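PDB 3W20: putative uncharacterized protein from Burkholderia ambifaria, which probably acts as a 2-oxoglutarate-dependent dioxygenase on N-substituted L-amino acids, with zinc bound at its metal site in this crystal. Local coordinates for residues 6-9 / 15-18. Residues are numbered along the deposited sequence; the frame is centred on the assembly and turned at random.
Sequences PAQL and AARA
With CG of Leu9 opposite its own backbone N (chi1 -174°) and CG of Arg17 beside its N (chi1 -59°), the two side chains, which share a face of a pair of antiparallel strands, are steered into contact. There CD2 of Leu9 lies 3.5 Å from NH2 of Arg17, approaching the guanidinium obliquely. The long arginine can lay both CD and NH2 against this methyl, though NH2 is buried here without a polar partner. Leucine suits the inner place: it is buried and also rests on Ile38 of the next strand.

The backbones of this hydrogen-bonded pair are joined twice. Leu9 N donates to Arg17 O at 2.8 Å, in the carbonyl plane and nearly straight (166°), and Arg17 N returns a bond of 3.0 Å to Leu9 O.

On the other face Gln8 and Ala18 form the non-hydrogen-bonded pair. A bend at chi2 folds the glutamine's amide over the small alanine, NE2 coming 3.3 Å from Ala18 CB, while OE1 also touches the methyl of Ala16.

Strands 4-10 and 17-22 form an antiparallel beta hairpin, tied through Gln8 and Val39 to the main sheet of a double-stranded beta-helix dioxygenase.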
ATOM      1  N   PRO A   6       6.444  -2.142  38.487  1.00 25.89           N
ATOM      2  CA  PRO A   6       6.004  -3.425  39.027  1.00 23.80           C
ATOM      3  C   PRO A   6       5.669  -4.384  37.858  1.00 23.81           C
ATOM      4  O   PRO A   6       4.906  -3.989  36.955  1.00 23.47           O
ATOM      5  CB  PRO A   6       4.690  -3.048  39.782  1.00 25.13           C
ATOM      6  CG  PRO A   6       4.859  -1.598  40.158  1.00 26.77           C
ATOM      7  CD  PRO A   6       5.615  -1.005  38.980  1.00 25.79           C
ATOM      8  N   ALA A   7       6.162  -5.625  37.914  1.00 21.49           N
ATOM      9  CA  ALA A   7       5.925  -6.617  36.833  1.00 21.52           C
ATOM     10  C   ALA A   7       5.621  -7.993  37.428  1.00 21.60           C
ATOM     11  O   ALA A   7       6.208  -8.396  38.480  1.00 21.37           O
ATOM     12  CB  ALA A   7       7.116  -6.671  35.874  1.00 19.88           C
ATOM     13  N   GLN A   8       4.675  -8.668  36.822  1.00 18.74           N
ATOM     14  CA  GLN A   8       4.487 -10.115  37.141  1.00 19.55           C
ATOM     15  C   GLN A   8       4.924 -10.919  35.931  1.00 20.27           C
ATOM     16  O   GLN A   8       4.434 -10.703  34.788  1.00 18.14           O
ATOM     17  CB  GLN A   8       3.027 -10.444  37.451  1.00 23.76           C
ATOM     18  CG  GLN A   8       2.418  -9.717  38.696  1.00 30.49           C
ATOM     19  CD  GLN A   8       3.144 -10.066  40.011  1.00 37.07           C
ATOM     20  OE1 GLN A   8       3.376 -11.239  40.299  1.00 40.04           O
ATOM     21  NE2 GLN A   8       3.513  -9.028  40.818  1.00 36.39           N
ATOM     22  N   LEU A   9       5.834 -11.858  36.150  1.00 18.08           N
ATOM     23  CA  LEU A   9       6.353 -12.613  35.009  1.00 19.97           C
ATOM     24  C   LEU A   9       5.793 -14.048  35.060  1.00 20.62           C
ATOM     25  O   LEU A   9       5.986 -14.774  36.045  1.00 19.64           O
ATOM     26  CB  LEU A   9       7.890 -12.588  35.075  1.00 22.21           C
ATOM     27  CG  LEU A   9       8.746 -13.176  33.962  1.00 26.87           C
ATOM     28  CD1 LEU A   9      10.069 -12.404  34.081  1.00 25.16           C
ATOM     29  CD2 LEU A   9       8.990 -14.682  34.123  1.00 31.16           C
ATOM     30  N   ALA A  15       4.518 -20.478  39.428  1.00 24.01           N
ATOM     31  CA  ALA A  15       4.019 -19.266  40.120  1.00 27.67           C
ATOM     32  C   ALA A  15       4.657 -18.023  39.502  1.00 26.68           C
ATOM     33  O   ALA A  15       5.783 -18.109  38.995  1.00 25.61           O
ATOM     34  CB  ALA A  15       4.234 -19.327  41.637  1.00 29.77           C
ATOM     35  N   ALA A  16       3.901 -16.914  39.472  1.00 27.72           N
ATOM     36  CA  ALA A  16       4.320 -15.704  38.789  1.00 24.78           C
ATOM     37  C   ALA A  16       5.469 -15.171  39.617  1.00 27.51           C
ATOM     38  O   ALA A  16       5.442 -15.293  40.851  1.00 24.94           O
ATOM     39  CB  ALA A  16       3.186 -14.703  38.706  1.00 27.02           C
ATOM     40  N   ARG A  17       6.524 -14.684  38.975  1.00 24.76           N
ATOM     41  CA  ARG A  17       7.601 -14.018  39.723  1.00 25.85           C
ATOM     42  C   ARG A  17       7.254 -12.554  39.770  1.00 26.75           C
ATOM     43  O   ARG A  17       6.903 -11.986  38.759  1.00 25.32           O
ATOM     44  CB  ARG A  17       8.952 -14.188  39.013  1.00 28.49           C
ATOM     45  CG  ARG A  17       9.312 -15.658  38.843  1.00 41.11           C
ATOM     46  CD  ARG A  17      10.123 -15.889  37.555  1.00 48.66           C
ATOM     47  NE  ARG A  17      10.429 -17.308  37.238  1.00 62.41           N
ATOM     48  CZ  ARG A  17       9.715 -18.126  36.447  1.00 60.77           C
ATOM     49  NH1 ARG A  17      10.151 -19.371  36.255  1.00 63.91           N
ATOM     50  NH2 ARG A  17       8.584 -17.729  35.851  1.00 58.32           N
ATOM     51  N   ALA A  18       7.310 -11.944  40.943  1.00 24.80           N
ATOM     52  CA  ALA A  18       7.036 -10.513  41.044  1.00 27.23           C
ATOM     53  C   ALA A  18       8.353  -9.718  41.079  1.00 32.20           C
ATOM     54  O   ALA A  18       9.187  -9.947  41.921  1.00 36.99           O
ATOM     55  CB  ALA A  18       6.173 -10.221  42.271  1.00 30.12           C
TER